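Local coordinates for LacI family transcription regulator (Bifidobacterium animalis subsp. lactis, PDB 4O5A), which probably regulates transcription by binding operator DNA as a dimer in response to a small effector, as other LacI family regulators do, at residues E122-A126 and T127-D131; S179-M182 and I183-L186; G272-V275 and P276-L279; G308-A311 and A312-M315. One frame throughout, in Å; residues are numbered along the deposited sequence.

The modelled chain is the two-lobed periplasmic-binding-protein-like core of a LacI-type regulator; its DNA-binding helix-turn-helix region is not modelled. Contacts 1 and 4 belong to the lobe built on the sheet that includes strands 70-76 and 156-160, with centres 20 Å apart and nearest atoms about 6 Å apart. Contacts 2 and 3 belong to the other lobe, with centres 19 Å apart. Contacts 1 and 3 lie far out at opposite sides of the chain's centre, 54 Å apart between centres. Contacts 2 and 4 are mid-helix contacts in different lobes, 29 Å apart between centres. Contact 4 holds a sulfate ion, probably from the crystallisation liquor.

Contact 1 (E122-A126 and T127-D131); sequences EDWIA and TGNVD
Thr127 turns its hydroxyl back onto Asp123, one turn earlier in the helix. Two hydrogen bonds meet at Asp123 O: one from Thr127 N at 3.0 Å, the other from Thr127 OG1 at 2.9 Å. They arrive from opposite faces of the carbonyl plane. Thr127 OG1 stands between its own backbone N and carbonyl carbon (chi1 64°), and this brings it back over the last turn. Trp124 O receives Asn129 N at 3.1 Å. Gly128 N adds weak bonds to Trp124 O and to Ile125 O.

These bonds close the C-terminal end of helix 116-127. Gly128 leaves the helix with positive phi, and the chain then runs into strand 132-135 of the parallel sheet in a Rossmann-like lobe.

The remaining contacts are side-chain packing. Asn129 CB lies 4.0 Å from Trp124 CD1, and the Asn129 amide is turned 42° from the indole. Val130 CG1 sits over one face of that ring, while Val130 CG2 is 4.3 Å from Trp124 CB. Leu107 of strand 105-111 touches Trp124, Asn129 and Val130, and Val74 also packs on Trp124.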
loop_
_atom_site.group_PDB
_atom_site.type_symbol
_atom_site.label_atom_id
_atom_site.label_comp_id
_atom_site.label_asym_id
_atom_site.label_seq_id
_atom_site.Cartn_x
_atom_site.Cartn_y
_atom_site.Cartn_z
ATOM N N GLU A 122 11.234 20.550 14.179
ATOM C CA GLU A 122 11.866 21.509 15.073
ATOM C C GLU A 122 11.845 20.993 16.509
ATOM O O GLU A 122 12.789 21.205 17.265
ATOM C CB GLU A 122 11.193 22.879 14.956
ATOM C CG GLU A 122 11.492 23.586 13.638
ATOM C CD GLU A 122 10.653 24.835 13.410
ATOM O OE1 GLU A 122 9.535 24.920 13.970
ATOM O OE2 GLU A 122 11.112 25.731 12.664
ATOM N N ASP A 123 10.775 20.295 16.872
ATOM C CA ASP A 123 10.650 19.744 18.215
ATOM C C ASP A 123 11.676 18.637 18.422
ATOM O O ASP A 123 12.343 18.580 19.454
ATOM C CB ASP A 123 9.228 19.222 18.451
ATOM C CG ASP A 123 9.093 18.464 19.759
ATOM O OD1 ASP A 123 9.076 19.114 20.828
ATOM O OD2 ASP A 123 8.996 17.218 19.715
ATOM N N TRP A 124 11.802 17.767 17.423
ATOM C CA TRP A 124 12.738 16.655 17.481
ATOM C C TRP A 124 14.164 17.162 17.596
ATOM O O TRP A 124 14.963 16.622 18.356
ATOM C CB TRP A 124 12.581 15.776 16.244
ATOM C CG TRP A 124 11.461 14.797 16.366
ATOM C CD1 TRP A 124 10.722 14.529 17.484
ATOM C CD2 TRP A 124 10.950 13.948 15.330
ATOM N NE1 TRP A 124 9.778 13.558 17.204
ATOM C CE2 TRP A 124 9.903 13.184 15.893
ATOM C CE3 TRP A 124 11.277 13.756 13.986
ATOM C CZ2 TRP A 124 9.183 12.245 15.150
ATOM C CZ3 TRP A 124 10.558 12.828 13.252
ATOM C CH2 TRP A 124 9.522 12.085 13.836
ATOM N N ILE A 125 14.466 18.219 16.855
ATOM C CA ILE A 125 15.795 18.808 16.869
ATOM C C ILE A 125 16.093 19.444 18.223
ATOM O O ILE A 125 17.181 19.268 18.773
ATOM C CB ILE A 125 15.941 19.861 15.756
ATOM C CG1 ILE A 125 15.897 19.182 14.381
ATOM C CG2 ILE A 125 17.232 20.641 15.917
ATOM C CD1 ILE A 125 15.820 20.157 13.209
ATOM N N ALA A 126 15.122 20.181 18.755
ATOM C CA ALA A 126 15.311 20.906 20.014
ATOM C C ALA A 126 15.483 19.967 21.203
ATOM O O ALA A 126 16.176 20.291 22.163
ATOM C CB ALA A 126 14.146 21.849 20.255
ATOM N N THR A 127 14.849 18.803 21.134
ATOM C CA THR A 127 14.882 17.854 22.238
ATOM C C THR A 127 15.897 16.729 22.011
ATOM O O THR A 127 16.189 15.964 22.929
ATOM C CB THR A 127 13.486 17.251 22.496
ATOM O OG1 THR A 127 13.074 16.490 21.356
ATOM C CG2 THR A 127 12.475 18.353 22.752
ATOM N N GLY A 128 16.431 16.631 20.795
ATOM C CA GLY A 128 17.341 15.549 20.455
ATOM C C GLY A 128 16.671 14.191 20.578
ATOM O O GLY A 128 17.290 13.205 20.991
ATOM N N ASN A 129 15.399 14.134 20.197
ATOM C CA ASN A 129 14.586 12.952 20.450
ATOM C C ASN A 129 14.834 11.812 19.473
ATOM O O ASN A 129 14.362 10.691 19.684
ATOM C CB ASN A 129 13.101 13.314 20.464
ATOM C CG ASN A 129 12.265 12.274 21.170
ATOM O OD1 ASN A 129 12.608 11.835 22.268
ATOM N ND2 ASN A 129 11.175 11.853 20.536
ATOM N N VAL A 130 15.562 12.104 18.395
ATOM C CA VAL A 130 15.973 11.073 17.431
ATOM C C VAL A 130 17.429 11.315 17.048
ATOM O O VAL A 130 17.977 12.384 17.337
ATOM C CB VAL A 130 15.090 11.064 16.170
ATOM C CG1 VAL A 130 13.641 10.727 16.514
ATOM C CG2 VAL A 130 15.176 12.397 15.455
ATOM N N ASP A 131 18.051 10.322 16.418
ATOM C CA ASP A 131 19.470 10.398 16.090
ATOM C C ASP A 131 19.713 10.946 14.683
ATOM O O ASP A 131 20.810 11.425 14.379
ATOM C CB ASP A 131 20.105 9.017 16.212
ATOM C CG ASP A 131 20.251 8.563 17.653
ATOM O OD1 ASP A 131 20.059 9.396 18.570
ATOM O OD2 ASP A 131 20.570 7.368 17.864
#

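Contact 2 (S179-M182 and I183-L186); sequences SGTM and IRHL
This is a mid-helix contact between Ser179-Met182 and Ile183-Leu186, two successive turns of helix 175-188. The helix packs on the central sheet of one alpha/beta lobe of the periplasmic-binding-protein-like fold. Four backbone bonds of the regular i to i+4 pattern join the turns. The shortest runs from Arg184 N to Gly180 O at 2.8 Å, and the one from Ile183 N to Ser179 O is 2.9 Å.

The inner face of the helix is apolar. Selenomethionine Met182 and Leu186 lie against Ile254 of strand 252-255 and Ile282 of strand 280-284. Ile183 packs on Phe213 and Ile216 of helix 206-219. Its CG1 also lies 3.1 Å from Ser179 O.

Polar ends on the helix have partners beyond the two turns. Ser179 OG bonds to Asp175 O, Thr181 OG1 to Tyr332 OH, and His185 NE2 to Thr340 OG1.

Arg184 is exposed and touches a crystal neighbour, which may influence its shape. Its chain bends at chi3 (-65°), folding the guanidinium back over the preceding turn. Gly180 has no side chain to obstruct it. NH2 ends 3.5 Å from Thr181 OG1, with an angle too poor for a hydrogen bond. Gly180 O lies over the centre of the guanidinium, 3.4 Å above its plane.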
loop_
_atom_site.group_PDB
_atom_site.type_symbol
_atom_site.label_atom_id
_atom_site.label_comp_id
_atom_site.label_asym_id
_atom_site.label_seq_id
_atom_site.Cartn_x
_atom_site.Cartn_y
_atom_site.Cartn_z
ATOM N N SER A 179 13.201 8.042 -17.571
ATOM C CA SER A 179 12.424 8.604 -18.674
ATOM C C SER A 179 12.971 8.102 -20.003
ATOM O O SER A 179 12.210 7.673 -20.874
ATOM C CB SER A 179 12.468 10.135 -18.660
ATOM O OG SER A 179 11.895 10.660 -17.472
ATOM N N GLY A 180 14.292 8.145 -20.144
ATOM C CA GLY A 180 14.953 7.652 -21.343
ATOM C C GLY A 180 14.695 6.182 -21.597
ATOM O O GLY A 180 14.435 5.777 -22.730
ATOM N N THR A 181 14.748 5.377 -20.542
ATOM C CA THR A 181 14.551 3.943 -20.697
ATOM C C THR A 181 13.141 3.654 -21.230
ATOM O O THR A 181 12.972 2.819 -22.125
ATOM C CB THR A 181 14.781 3.201 -19.366
ATOM O OG1 THR A 181 16.149 3.379 -18.961
ATOM C CG2 THR A 181 14.508 1.720 -19.538
HETATM N N MSE A 182 12.143 4.351 -20.694
HETATM C CA MSE A 182 10.755 4.153 -21.116
HETATM C C MSE A 182 10.538 4.645 -22.541
HETATM O O MSE A 182 9.908 3.971 -23.356
HETATM C CB MSE A 182 9.806 4.857 -20.162
HETATM C CG MSE A 182 9.684 4.141 -18.831
HETATM SE SE MSE A 182 8.378 5.035 -17.716
HETATM C CE MSE A 182 9.426 6.556 -17.209
ATOM N N ILE A 183 11.072 5.816 -22.849
ATOM C CA ILE A 183 10.858 6.384 -24.173
ATOM C C ILE A 183 11.580 5.562 -25.231
ATOM O O ILE A 183 11.048 5.342 -26.318
ATOM C CB ILE A 183 11.294 7.862 -24.225
ATOM C CG1 ILE A 183 10.436 8.679 -23.258
ATOM C CG2 ILE A 183 11.193 8.419 -25.638
ATOM C CD1 ILE A 183 11.032 10.031 -22.939
ATOM N N ARG A 184 12.789 5.095 -24.933
ATOM C CA ARG A 184 13.499 4.278 -25.918
ATOM C C ARG A 184 12.755 2.969 -26.206
ATOM O O ARG A 184 12.779 2.487 -27.327
ATOM C CB ARG A 184 14.943 3.996 -25.478
ATOM C CG ARG A 184 15.854 5.212 -25.512
ATOM C CD ARG A 184 17.322 4.796 -25.348
ATOM N NE ARG A 184 17.546 4.222 -24.020
ATOM C CZ ARG A 184 17.784 4.943 -22.928
ATOM N NH1 ARG A 184 17.853 6.267 -23.017
ATOM N NH2 ARG A 184 17.958 4.345 -21.748
ATOM N N HIS A 185 12.103 2.405 -25.187
ATOM C CA HIS A 185 11.304 1.184 -25.328
ATOM C C HIS A 185 10.153 1.458 -26.306
ATOM O O HIS A 185 9.876 0.650 -27.196
ATOM C CB HIS A 185 10.774 0.755 -23.950
ATOM C CG HIS A 185 9.869 -0.444 -23.961
ATOM N ND1 HIS A 185 10.319 -1.721 -24.237
ATOM C CD2 HIS A 185 8.553 -0.565 -23.665
ATOM C CE1 HIS A 185 9.308 -2.569 -24.142
ATOM N NE2 HIS A 185 8.228 -1.897 -23.789
ATOM N N LEU A 186 9.508 2.607 -26.158
ATOM C CA LEU A 186 8.426 2.978 -27.067
ATOM C C LEU A 186 8.956 3.264 -28.468
ATOM O O LEU A 186 8.330 2.884 -29.457
ATOM C CB LEU A 186 7.615 4.162 -26.517
ATOM C CG LEU A 186 6.917 3.887 -25.172
ATOM C CD1 LEU A 186 6.223 5.141 -24.698
ATOM C CD2 LEU A 186 5.906 2.751 -25.311
#

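Contact 3 (G272-V275 and P276-L279); sequences GVRV and PEDL
Asp278 OD2 is gripped twice by Arg274. Arg274 N reaches it at 3.0 Å on the anti side, tilted from the carboxylate plane. In the conformer described, one of two deposited for Arg274, NE reaches it at 3.1 Å from above that plane. Both donors come from the same face. The NE bond is nearly straight, at 173°, and the oxygen lies in the guanidinium plane. In this conformer Arg274 NH2 takes the other oxygen, Asp278 OD1, at 3.2 Å on the syn side, also tilted from the plane. The result is a side-on salt bridge with one nitrogen to each oxygen, although the guanidinium and carboxylate planes are 56° apart. The arginine chain bends at chi3 (-63°) to bring NE and NH2 round to the acid. Glu277 CB covers one guanidinium face, over its centre.

The backbone closes the same loop. Arg274 O accepts Asp278 N at 2.8 Å and Leu279 N at 3.0 Å. A cis peptide before Pro276 turns the chain between them. Val275 CA makes a C-H...O contact to Leu279 O.

This loop joins helix 258-271, which ends in a Schellman motif at Gly272, to strand 280-284 of the mixed sheet. Its apolar side packs inward. Val273 CG1 lies 3.7 Å from Leu279 CB, and Val273, Val275 and Leu279 all touch Ala268 of the helix.

The bond from Arg274 N to Asp278 OD2 does not depend on where the guanidinium lies. The several donors would be expected to favour the ionised carboxylate of Asp278.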
loop_
_atom_site.group_PDB
_atom_site.type_symbol
_atom_site.label_atom_id
_atom_site.label_comp_id
_atom_site.label_asym_id
_atom_site.label_seq_id
_atom_site.Cartn_x
_atom_site.Cartn_y
_atom_site.Cartn_z
ATOM N N GLY A 272 -13.056 0.192 -26.740
ATOM C CA GLY A 272 -12.766 -0.669 -27.876
ATOM C C GLY A 272 -11.374 -0.410 -28.438
ATOM O O GLY A 272 -11.024 -0.878 -29.526
ATOM N N VAL A 273 -10.582 0.351 -27.704
ATOM C CA VAL A 273 -9.187 0.560 -28.058
ATOM C C VAL A 273 -8.366 -0.568 -27.441
ATOM O O VAL A 273 -8.196 -0.627 -26.225
ATOM C CB VAL A 273 -8.716 1.920 -27.544
ATOM C CG1 VAL A 273 -7.224 2.118 -27.794
ATOM C CG2 VAL A 273 -9.535 3.027 -28.210
ATOM N N ARG A 274 -7.871 -1.470 -28.286
ATOM C CA ARG A 274 -7.139 -2.654 -27.823
ATOM C C ARG A 274 -5.783 -2.324 -27.218
ATOM O O ARG A 274 -5.017 -1.541 -27.778
ATOM C CB ARG A 274 -6.937 -3.635 -28.982
ATOM C CG ARG A 274 -8.240 -4.198 -29.541
ATOM C CD ARG A 274 -7.959 -5.017 -30.779
ATOM N NE ARG A 274 -7.385 -4.191 -31.842
ATOM C CZ ARG A 274 -6.799 -4.673 -32.934
ATOM N NH1 ARG A 274 -6.690 -5.983 -33.109
ATOM N NH2 ARG A 274 -6.311 -3.843 -33.848
ATOM N N VAL A 275 -5.487 -2.933 -26.069
ATOM C CA VAL A 275 -4.154 -2.850 -25.468
ATOM C C VAL A 275 -3.540 -4.245 -25.596
ATOM O O VAL A 275 -4.094 -5.204 -25.071
ATOM C CB VAL A 275 -4.242 -2.442 -23.985
ATOM C CG1 VAL A 275 -2.856 -2.483 -23.317
ATOM C CG2 VAL A 275 -4.853 -1.046 -23.857
ATOM N N PRO A 276 -2.392 -4.372 -26.281
ATOM C CA PRO A 276 -1.556 -3.276 -26.774
ATOM C C PRO A 276 -1.713 -2.999 -28.275
ATOM O O PRO A 276 -0.981 -2.153 -28.790
ATOM C CB PRO A 276 -0.153 -3.821 -26.536
ATOM C CG PRO A 276 -0.317 -5.285 -26.900
ATOM C CD PRO A 276 -1.712 -5.674 -26.436
ATOM N N GLU A 277 -2.614 -3.697 -28.964
ATOM C CA GLU A 277 -2.686 -3.572 -30.434
ATOM C C GLU A 277 -2.920 -2.145 -30.947
ATOM O O GLU A 277 -2.358 -1.742 -31.976
ATOM C CB GLU A 277 -3.735 -4.522 -31.020
ATOM C CG GLU A 277 -3.379 -5.992 -30.882
ATOM C CD GLU A 277 -3.842 -6.598 -29.572
ATOM O OE1 GLU A 277 -4.174 -5.838 -28.625
ATOM O OE2 GLU A 277 -3.876 -7.847 -29.490
ATOM N N ASP A 278 -3.759 -1.392 -30.242
ATOM C CA ASP A 278 -4.087 -0.027 -30.647
ATOM C C ASP A 278 -3.403 0.994 -29.740
ATOM O O ASP A 278 -3.172 2.126 -30.149
ATOM C CB ASP A 278 -5.610 0.204 -30.619
ATOM C CG ASP A 278 -6.368 -0.679 -31.603
ATOM O OD1 ASP A 278 -5.859 -0.917 -32.718
ATOM O OD2 ASP A 278 -7.495 -1.123 -31.265
ATOM N N LEU A 279 -3.082 0.584 -28.513
ATOM C CA LEU A 279 -2.550 1.480 -27.489
ATOM C C LEU A 279 -1.597 0.748 -26.546
ATOM O O LEU A 279 -1.983 -0.243 -25.927
ATOM C CB LEU A 279 -3.700 2.091 -26.661
ATOM C CG LEU A 279 -3.279 2.904 -25.430
ATOM C CD1 LEU A 279 -2.657 4.236 -25.836
ATOM C CD2 LEU A 279 -4.479 3.138 -24.497
#

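Contact 4 (G308-A311 and A312-M315); sequences GRLA and AQLM. With SO4 (sulfate ion), chain E.
Arg309 and Gln313, one helical turn apart, hold a sulfate ion between them. Arg309 NE gives a hydrogen bond to sulfate O3 at 2.9 Å, and Arg309 NH2 gives one to O4 at 3.0 Å. The ion therefore sits at the edge of the guanidinium, with its sulfur in the plane. Gln313 NE2 binds a third oxygen, O2, at 3.1 Å. The same NE2 lies over one face of the guanidinium, 3.9 Å from Arg309 NH2. The sulfate probably comes from the crystallisation liquor, so the site shows where an anion can bind and need not mark a functional one.

The next shell sets these groups in place. Arg309 has CG anti to the backbone N (chi1 -175°) and runs extended to NE, which carries its head away from the helix. Arg309 NH2 also forms a salt bridge with Glu101, and NH1 bonds to Ser97 OG. Leu310 CD1 rests 3.6 Å from Gln313 OE1, with the two side chains crossing at about a right angle. Backbone bonds of the i to i+4 kind run beneath: Gln313 N to Arg309 O at 3.1 Å and Leu314 N to Leu310 O at 2.9 Å. Leu310 CG and Leu314 CD1 are 4.2 Å apart along one side of the helix.

Helix 304-320 packs on the parallel sheet, with helix 88-99 beside it. Ala312 and selenomethionine Met315 touch Leu95 of helix 88-99. Ala311 packs on Leu157 and Leu159 of strand 156-160 and on Leu171 of strand 170-172, while Leu310 and Leu314 meet Val327 of strand 327-328, at one edge of the sheet.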
loop_
_atom_site.group_PDB
_atom_site.type_symbol
_atom_site.label_atom_id
_atom_site.label_comp_id
_atom_site.label_asym_id
_atom_site.label_seq_id
_atom_site.Cartn_x
_atom_site.Cartn_y
_atom_site.Cartn_z
ATOM N N GLY A 308 15.331 1.644 0.715
ATOM C CA GLY A 308 15.067 1.830 2.129
ATOM C C GLY A 308 16.239 1.342 2.934
ATOM O O GLY A 308 16.649 1.985 3.890
ATOM N N ARG A 309 16.778 0.192 2.551
ATOM C CA ARG A 309 17.896 -0.395 3.269
ATOM C C ARG A 309 19.120 0.512 3.173
ATOM O O ARG A 309 19.794 0.770 4.166
ATOM C CB ARG A 309 18.184 -1.784 2.705
ATOM C CG ARG A 309 19.237 -2.540 3.443
ATOM C CD ARG A 309 19.273 -3.991 2.979
ATOM N NE ARG A 309 20.465 -4.635 3.492
ATOM C CZ ARG A 309 20.607 -5.052 4.743
ATOM N NH1 ARG A 309 19.623 -4.899 5.617
ATOM N NH2 ARG A 309 21.742 -5.616 5.116
ATOM N N LEU A 310 19.396 1.017 1.972
ATOM C CA LEU A 310 20.525 1.907 1.783
ATOM C C LEU A 310 20.351 3.200 2.580
ATOM O O LEU A 310 21.311 3.715 3.146
ATOM C CB LEU A 310 20.698 2.222 0.299
ATOM C CG LEU A 310 22.042 2.820 -0.085
ATOM C CD1 LEU A 310 23.188 2.018 0.539
ATOM C CD2 LEU A 310 22.159 2.834 -1.594
ATOM N N ALA A 311 19.120 3.708 2.634
ATOM C CA ALA A 311 18.841 4.955 3.350
ATOM C C ALA A 311 19.161 4.817 4.837
ATOM O O ALA A 311 19.760 5.705 5.440
ATOM C CB ALA A 311 17.393 5.371 3.163
ATOM N N ALA A 312 18.750 3.698 5.419
ATOM C CA ALA A 312 19.028 3.441 6.827
ATOM C C ALA A 312 20.529 3.305 7.065
ATOM O O ALA A 312 21.082 3.867 8.021
ATOM C CB ALA A 312 18.284 2.199 7.281
ATOM N N GLN A 313 21.209 2.580 6.186
ATOM C CA GLN A 313 22.651 2.413 6.335
ATOM C C GLN A 313 23.362 3.754 6.268
ATOM O O GLN A 313 24.306 3.999 7.013
ATOM C CB GLN A 313 23.203 1.452 5.273
ATOM C CG GLN A 313 22.678 0.036 5.433
ATOM C CD GLN A 313 23.067 -0.876 4.290
ATOM O OE1 GLN A 313 23.090 -0.460 3.132
ATOM N NE2 GLN A 313 23.374 -2.130 4.610
ATOM N N LEU A 314 22.904 4.625 5.375
ATOM C CA LEU A 314 23.555 5.920 5.202
ATOM C C LEU A 314 23.338 6.813 6.421
ATOM O O LEU A 314 24.247 7.526 6.851
ATOM C CB LEU A 314 23.036 6.618 3.939
ATOM C CG LEU A 314 23.471 5.964 2.631
ATOM C CD1 LEU A 314 22.825 6.674 1.444
ATOM C CD2 LEU A 314 24.993 5.962 2.497
HETATM N N MSE A 315 22.139 6.775 6.984
HETATM C CA MSE A 315 21.870 7.595 8.154
HETATM C C MSE A 315 22.671 7.087 9.333
HETATM O O MSE A 315 23.159 7.877 10.122
HETATM C CB MSE A 315 20.376 7.648 8.486
HETATM C CG MSE A 315 19.596 8.512 7.506
HETATM SE SE MSE A 315 17.717 8.647 7.960
HETATM C CE MSE A 315 17.157 6.839 7.572
HETATM S S SO4 E . 23.905 -4.962 1.959
HETATM O O1 SO4 E . 24.542 -5.415 0.729
HETATM O O2 SO4 E . 24.812 -4.076 2.683
HETATM O O3 SO4 E . 22.657 -4.278 1.636
HETATM O O4 SO4 E . 23.613 -6.121 2.792
#